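Local structure of DNA polymerase (5MDN) at residues L58-V64 with K94-A99; E175-P179 with K710-V714. The protein probably catalyses DNA-templated DNA synthesis, adding deoxyribonucleotides to a growing strand with release of diphosphate, as a family B polymerase. All coordinates share one frame. Residue numbers count along the deposited sequence, not the author numbering.

Interaction 1: residues L58-V64 with K94-A99; sequences LSRVAPV and KLREAA
Residues 58-64 turn from the end of helix 51-58 into strand 64-74. Leu58 is still helical. Val61 N donates a hydrogen bond to Leu58 O at 3.2 Å, which tightens the turn. Ala62 is then extended (phi/psi -169/158), and Val64 begins the strand. The helix residues 94-99 face the concave side of this turn. CA atoms pair at 6.7 Å for Val61-Lys94 and 6.5 Å for Leu58-Leu95. Lys94 lies at the edge; its CB is 4.1 Å from Val61 CG2. Leu95 (chi1 m, chi2 t) fills the hollow. Its CD2 lies 3.6 Å from Val61 CG1, 3.7 Å from Ala62 CB, 3.9 Å from Val64 CG2 and 4.2 Å from Leu58 CB. One turn on, Ala98 CB meets Val61 CG1 at 3.8 Å and Leu58 CD2 at 4.0 Å. Leu58 (chi1 m, chi2 t) also brings CD2 to 4.1 Å from Ala99 CB. No hydrogen bond crosses. On the sheet, Leu58 touches Val84 of strand 77-86, while Leu95 and Ala99 touch Phe42 of strand 41-46. Both helices thus cover the same face of the four-stranded antiparallel sheet, in the beta-alpha-beta-beta-alpha-beta order of a ferredoxin-like fold.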
ATOM      1  N   LEU A  58      18.957  -7.877 -35.756  1.00 78.16           N
ATOM      2  CA  LEU A  58      18.662  -6.915 -34.701  1.00 73.96           C
ATOM      3  C   LEU A  58      19.618  -5.730 -34.701  1.00 74.62           C
ATOM      4  O   LEU A  58      19.262  -4.664 -34.189  1.00 75.65           O
ATOM      5  CB  LEU A  58      18.690  -7.616 -33.343  1.00 70.12           C
ATOM      6  CG  LEU A  58      17.445  -8.454 -33.053  1.00 67.81           C
ATOM      7  CD1 LEU A  58      17.529  -9.097 -31.683  1.00 67.93           C
ATOM      8  CD2 LEU A  58      16.186  -7.610 -33.178  1.00 68.72           C
ATOM      9  N   SER A  59      20.822  -5.887 -35.255  1.00 75.14           N
ATOM     10  CA  SER A  59      21.806  -4.810 -35.248  1.00 70.20           C
ATOM     11  C   SER A  59      21.402  -3.615 -36.104  1.00 70.54           C
ATOM     12  O   SER A  59      22.014  -2.549 -35.970  1.00 67.19           O
ATOM     13  CB  SER A  59      23.161  -5.342 -35.715  1.00 68.72           C
ATOM     14  OG  SER A  59      23.759  -6.159 -34.722  1.00 66.65           O
ATOM     15  N   ARG A  60      20.400  -3.754 -36.975  1.00 73.58           N
ATOM     16  CA  ARG A  60      19.977  -2.629 -37.799  1.00 75.39           C
ATOM     17  C   ARG A  60      19.092  -1.640 -37.052  1.00 72.26           C
ATOM     18  O   ARG A  60      18.939  -0.504 -37.512  1.00 75.30           O
ATOM     19  CB  ARG A  60      19.229  -3.121 -39.040  1.00 82.16           C
ATOM     20  CG  ARG A  60      17.904  -3.805 -38.740  1.00 88.53           C
ATOM     21  CD  ARG A  60      16.869  -3.522 -39.811  1.00 90.97           C
ATOM     22  NE  ARG A  60      16.012  -2.398 -39.449  1.00 92.46           N
ATOM     23  CZ  ARG A  60      16.219  -1.143 -39.835  1.00 92.76           C
ATOM     24  NH1 ARG A  60      17.257  -0.849 -40.606  1.00 94.56           N
ATOM     25  NH2 ARG A  60      15.384  -0.186 -39.459  1.00 92.16           N
ATOM     26  N   VAL A  61      18.499  -2.039 -35.927  1.00 73.01           N
ATOM     27  CA  VAL A  61      17.559  -1.177 -35.218  1.00 70.23           C
ATOM     28  C   VAL A  61      18.224  -0.553 -33.996  1.00 66.89           C
ATOM     29  O   VAL A  61      17.844   0.541 -33.565  1.00 64.41           O
ATOM     30  CB  VAL A  61      16.282  -1.953 -34.833  1.00 70.57           C
ATOM     31  CG1 VAL A  61      16.572  -2.987 -33.756  1.00 71.63           C
ATOM     32  CG2 VAL A  61      15.180  -0.997 -34.397  1.00 71.96           C
ATOM     33  N   ALA A  62      19.232  -1.222 -33.447  1.00 67.21           N
ATOM     34  CA  ALA A  62      19.910  -0.760 -32.243  1.00 64.87           C
ATOM     35  C   ALA A  62      21.177  -1.591 -32.055  1.00 64.09           C
ATOM     36  O   ALA A  62      21.268  -2.706 -32.576  1.00 66.60           O
ATOM     37  CB  ALA A  62      19.001  -0.880 -31.008  1.00 63.47           C
ATOM     38  N   PRO A  63      22.158  -1.070 -31.316  1.00 60.66           N
ATOM     39  CA  PRO A  63      23.376  -1.851 -31.063  1.00 60.45           C
ATOM     40  C   PRO A  63      23.100  -3.027 -30.138  1.00 61.46           C
ATOM     41  O   PRO A  63      22.341  -2.918 -29.172  1.00 61.27           O
ATOM     42  CB  PRO A  63      24.323  -0.834 -30.413  1.00 60.23           C
ATOM     43  CG  PRO A  63      23.426   0.205 -29.837  1.00 60.79           C
ATOM     44  CD  PRO A  63      22.259   0.296 -30.775  1.00 61.45           C
ATOM     45  N   VAL A  64      23.727  -4.160 -30.447  1.00 63.09           N
ATOM     46  CA  VAL A  64      23.533  -5.406 -29.716  1.00 58.73           C
ATOM     47  C   VAL A  64      24.883  -5.874 -29.188  1.00 59.59           C
ATOM     48  O   VAL A  64      25.868  -5.911 -29.934  1.00 61.78           O
ATOM     49  CB  VAL A  64      22.891  -6.491 -30.602  1.00 56.14           C
ATOM     50  CG1 VAL A  64      22.731  -7.789 -29.827  1.00 56.03           C
ATOM     51  CG2 VAL A  64      21.548  -6.011 -31.133  1.00 56.23           C
ATOM     52  N   LYS A  94      13.064  -1.063 -28.580  1.00 68.54           N
ATOM     53  CA  LYS A  94      13.320  -1.155 -30.014  1.00 69.80           C
ATOM     54  C   LYS A  94      13.686  -2.576 -30.415  1.00 68.17           C
ATOM     55  O   LYS A  94      13.220  -3.080 -31.443  1.00 70.46           O
ATOM     56  CB  LYS A  94      14.426  -0.178 -30.414  1.00 71.55           C
ATOM     57  CG  LYS A  94      14.046   1.286 -30.263  1.00 73.23           C
ATOM     58  CD  LYS A  94      15.137   2.196 -30.801  1.00 75.41           C
ATOM     59  CE  LYS A  94      16.335   2.244 -29.863  1.00 78.36           C
ATOM     60  NZ  LYS A  94      17.351   3.239 -30.312  1.00 78.88           N
ATOM     61  N   LEU A  95      14.522  -3.239 -29.614  1.00 64.23           N
ATOM     62  CA  LEU A  95      14.935  -4.599 -29.939  1.00 64.27           C
ATOM     63  C   LEU A  95      13.807  -5.594 -29.697  1.00 70.18           C
ATOM     64  O   LEU A  95      13.663  -6.566 -30.445  1.00 70.93           O
ATOM     65  CB  LEU A  95      16.174  -4.973 -29.131  1.00 62.26           C
ATOM     66  CG  LEU A  95      17.378  -4.071 -29.396  1.00 60.81           C
ATOM     67  CD1 LEU A  95      18.402  -4.194 -28.288  1.00 59.27           C
ATOM     68  CD2 LEU A  95      18.004  -4.409 -30.737  1.00 63.27           C
ATOM     69  N   ARG A  96      13.002  -5.374 -28.652  1.00 69.40           N
ATOM     70  CA  ARG A  96      11.862  -6.248 -28.384  1.00 75.50           C
ATOM     71  C   ARG A  96      10.911  -6.304 -29.574  1.00 76.01           C
ATOM     72  O   ARG A  96      10.572  -7.387 -30.065  1.00 75.38           O
ATOM     73  CB  ARG A  96      11.122  -5.777 -27.131  1.00 82.34           C
ATOM     74  CG  ARG A  96       9.698  -6.302 -27.031  1.00 88.53           C
ATOM     75  CD  ARG A  96       9.058  -5.947 -25.700  1.00 94.05           C
ATOM     76  NE  ARG A  96       7.628  -6.245 -25.691  1.00100.09           N
ATOM     77  CZ  ARG A  96       6.944  -6.590 -24.605  1.00102.40           C
ATOM     78  NH1 ARG A  96       7.561  -6.696 -23.437  1.00100.13           N
ATOM     79  NH2 ARG A  96       5.645  -6.839 -24.690  1.00105.02           N
ATOM     80  N   GLU A  97      10.459  -5.140 -30.044  1.00 78.29           N
ATOM     81  CA  GLU A  97       9.507  -5.103 -31.148  1.00 80.74           C
ATOM     82  C   GLU A  97      10.134  -5.617 -32.439  1.00 80.66           C
ATOM     83  O   GLU A  97       9.503  -6.375 -33.186  1.00 85.19           O
ATOM     84  CB  GLU A  97       8.984  -3.681 -31.329  1.00 82.71           C
ATOM     85  CG  GLU A  97       8.173  -3.171 -30.147  1.00 84.31           C
ATOM     86  CD  GLU A  97       8.035  -1.661 -30.143  1.00 85.90           C
ATOM     87  OE1 GLU A  97       8.700  -1.001 -30.970  1.00 87.02           O
ATOM     88  OE2 GLU A  97       7.259  -1.135 -29.315  1.00 88.51           O
ATOM     89  N   ALA A  98      11.372  -5.205 -32.723  1.00 75.30           N
ATOM     90  CA  ALA A  98      12.052  -5.667 -33.929  1.00 76.72           C
ATOM     91  C   ALA A  98      12.283  -7.173 -33.901  1.00 82.00           C
ATOM     92  O   ALA A  98      12.214  -7.835 -34.943  1.00 95.67           O
ATOM     93  CB  ALA A  98      13.377  -4.928 -34.101  1.00 75.69           C
ATOM     94  N   ALA A  99      12.589  -7.727 -32.721  1.00 86.02           N
ATOM     95  CA  ALA A  99      12.892  -9.153 -32.612  1.00 81.12           C
ATOM     96  C   ALA A  99      11.773 -10.016 -33.180  1.00 84.53           C
ATOM     97  O   ALA A  99      12.038 -11.036 -33.826  1.00 90.64           O
ATOM     98  CB  ALA A  99      13.157  -9.529 -31.154  1.00 80.12           C
TER

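Interaction 2: residues E175-P179 with K710-V714; sequences ERGSP and KGTTV
Ser178 points its side chain at the backbone of residues 711-713 and overlaps all three. It sits on a loop of the RNase H-like exonuclease domain, between strands 165-172 and 186-193. Its partner is a loop of the polymerase part, between helix 693-697 and strand 716-718. The contact therefore bridges two domains distant in sequence. Neither segment is regular helix or strand. The chains pass in roughly opposing directions, with CA atoms at 5.0 Å for Ser178-Thr712 and 5.8 Å for Gly177-Thr713. Gly711 turns with positive phi (67/70). Thr712 and Thr713 are then extended (-155/119 and -86/138). On the other side, Gly177 adopts phi/psi 23/-110. A CB at this position would clash with Thr713 O, so the absent side chain allows the close approach; Gly177 CA lies 4.2 Å from Thr713 O. Ser178 CB rests 3.6 Å from Gly711 O and 4.2 Å from Thr712 CG2. Outside the contact, Pro179 packs on Phe235 and Tyr239 of helix 232-247, and Val714 makes backbone hydrogen bonds with Lys679. These tie each loop to its own part of the chain. A bound magnesium ion lies about 9 Å from the Ser178 side chain, too far for direct coordination. The Ser178 chi1 is m (-56°). This places OG 3.5 Å from Thr712 CA and lets it accept a hydrogen bond from Thr713 N, at 3.1 Å with an N-H...O angle of 155°.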
ATOM      1  N   GLU A 175      -4.753  29.652   0.665  1.00 86.19           N
ATOM      2  CA  GLU A 175      -5.874  30.579   0.851  1.00 89.99           C
ATOM      3  C   GLU A 175      -6.980  30.321  -0.164  1.00 90.47           C
ATOM      4  O   GLU A 175      -8.169  30.334   0.179  1.00 91.83           O
ATOM      5  CB  GLU A 175      -5.403  32.030   0.743  1.00 94.35           C
ATOM      6  CG  GLU A 175      -6.508  33.057   0.977  1.00 98.74           C
ATOM      7  CD  GLU A 175      -6.071  34.479   0.665  1.00100.93           C
ATOM      8  OE1 GLU A 175      -4.857  34.762   0.749  1.00103.82           O
ATOM      9  OE2 GLU A 175      -6.941  35.314   0.338  1.00 99.86           O
ATOM     10  N   ARG A 176      -6.606  30.096  -1.420  1.00 89.68           N
ATOM     11  CA  ARG A 176      -7.530  29.630  -2.448  1.00 92.31           C
ATOM     12  C   ARG A 176      -7.446  28.108  -2.549  1.00 95.17           C
ATOM     13  O   ARG A 176      -6.487  27.567  -3.112  1.00102.94           O
ATOM     14  CB  ARG A 176      -7.205  30.299  -3.782  1.00 95.44           C
ATOM     15  CG  ARG A 176      -5.712  30.367  -4.095  1.00 99.03           C
ATOM     16  CD  ARG A 176      -5.403  31.417  -5.148  1.00 99.06           C
ATOM     17  NE  ARG A 176      -4.389  30.950  -6.087  1.00 97.58           N
ATOM     18  CZ  ARG A 176      -3.084  31.141  -5.936  1.00 96.06           C
ATOM     19  NH1 ARG A 176      -2.622  31.791  -4.877  1.00 95.96           N
ATOM     20  NH2 ARG A 176      -2.238  30.674  -6.844  1.00 96.19           N
ATOM     21  N   GLY A 177      -8.459  27.428  -2.004  1.00103.52           N
ATOM     22  CA  GLY A 177      -8.596  25.978  -1.991  1.00 98.84           C
ATOM     23  C   GLY A 177      -7.342  25.138  -2.129  1.00 93.69           C
ATOM     24  O   GLY A 177      -6.515  25.079  -1.214  1.00 88.57           O
ATOM     25  N   SER A 178      -7.196  24.482  -3.275  1.00101.22           N
ATOM     26  CA  SER A 178      -6.017  23.669  -3.540  1.00 97.42           C
ATOM     27  C   SER A 178      -4.864  24.570  -3.962  1.00 94.36           C
ATOM     28  O   SER A 178      -5.006  25.326  -4.929  1.00 99.21           O
ATOM     29  CB  SER A 178      -6.305  22.638  -4.625  1.00 96.19           C
ATOM     30  OG  SER A 178      -7.419  21.831  -4.279  1.00 95.52           O
ATOM     31  N   PRO A 179      -3.726  24.528  -3.277  1.00 81.15           N
ATOM     32  CA  PRO A 179      -2.659  25.498  -3.546  1.00 81.77           C
ATOM     33  C   PRO A 179      -1.972  25.240  -4.878  1.00 83.15           C
ATOM     34  O   PRO A 179      -2.105  24.185  -5.503  1.00 86.22           O
ATOM     35  CB  PRO A 179      -1.695  25.298  -2.376  1.00 80.04           C
ATOM     36  CG  PRO A 179      -1.911  23.885  -1.953  1.00 80.58           C
ATOM     37  CD  PRO A 179      -3.361  23.577  -2.211  1.00 80.79           C
ATOM     38  N   LYS A 710      -7.958  22.620 -13.312  1.00145.59           N
ATOM     39  CA  LYS A 710      -7.906  21.228 -12.895  1.00146.44           C
ATOM     40  C   LYS A 710      -7.231  21.079 -11.540  1.00145.29           C
ATOM     41  O   LYS A 710      -6.286  21.805 -11.215  1.00149.50           O
ATOM     42  CB  LYS A 710      -7.136  20.404 -13.921  1.00145.99           C
ATOM     43  CG  LYS A 710      -7.869  20.112 -15.202  1.00142.14           C
ATOM     44  CD  LYS A 710      -6.924  19.388 -16.150  1.00137.05           C
ATOM     45  CE  LYS A 710      -7.504  19.245 -17.545  1.00134.19           C
ATOM     46  NZ  LYS A 710      -8.879  18.659 -17.518  1.00133.90           N
ATOM     47  N   GLY A 711      -7.726  20.136 -10.745  1.00134.81           N
ATOM     48  CA  GLY A 711      -7.196  19.947  -9.411  1.00136.71           C
ATOM     49  C   GLY A 711      -7.485  21.110  -8.488  1.00143.15           C
ATOM     50  O   GLY A 711      -6.569  21.847  -8.110  1.00145.86           O
ATOM     51  N   THR A 712      -8.748  21.280  -8.109  1.00137.97           N
ATOM     52  CA  THR A 712      -9.146  22.377  -7.230  1.00141.14           C
ATOM     53  C   THR A 712     -10.417  21.973  -6.504  1.00139.38           C
ATOM     54  O   THR A 712     -11.443  21.722  -7.146  1.00143.05           O
ATOM     55  CB  THR A 712      -9.364  23.673  -8.023  1.00139.91           C
ATOM     56  OG1 THR A 712      -9.559  23.369  -9.413  1.00139.79           O
ATOM     57  CG2 THR A 712      -8.173  24.607  -7.867  1.00137.21           C
ATOM     58  N   THR A 713     -10.348  21.909  -5.179  1.00144.30           N
ATOM     59  CA  THR A 713     -11.494  21.549  -4.357  1.00138.05           C
ATOM     60  C   THR A 713     -12.307  22.803  -4.067  1.00133.71           C
ATOM     61  O   THR A 713     -11.746  23.866  -3.784  1.00122.85           O
ATOM     62  CB  THR A 713     -11.039  20.892  -3.051  1.00136.89           C
ATOM     63  OG1 THR A 713     -10.157  21.778  -2.349  1.00132.96           O
ATOM     64  CG2 THR A 713     -10.301  19.591  -3.337  1.00134.93           C
ATOM     65  N   VAL A 714     -13.633  22.680  -4.149  1.00134.26           N
ATOM     66  CA  VAL A 714     -14.492  23.859  -4.128  1.00137.44           C
ATOM     67  C   VAL A 714     -14.961  24.198  -2.714  1.00134.56           C
ATOM     68  O   VAL A 714     -14.679  25.295  -2.215  1.00131.48           O
ATOM     69  CB  VAL A 714     -15.664  23.687  -5.122  1.00143.85           C
ATOM     70  CG1 VAL A 714     -16.525  22.458  -4.802  1.00145.18           C
ATOM     71  CG2 VAL A 714     -16.522  24.948  -5.156  1.00143.37           C
TER

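In the fold
The two contacts share no elements. Their centres lie 47 Å apart, and their nearest atoms are about 28 Å apart. The segments of interaction 1 are 30 residues apart, and the contact is partly buried. It joins a helix to a helix-to-strand turn within one N-terminal domain, and its chemistry is apolar. Interaction 2 joins loops 531 residues apart, from the exonuclease and polymerase parts. It is a smaller surface contact, burying 162 Å² against 370 Å². Its chemistry is polar and centred on one serine hydroxyl. Side chains interlock in interaction 1, whereas in interaction 2 a side chain meets mainly backbone. One packs partly buried within a domain; the other touches across a domain boundary at the surface.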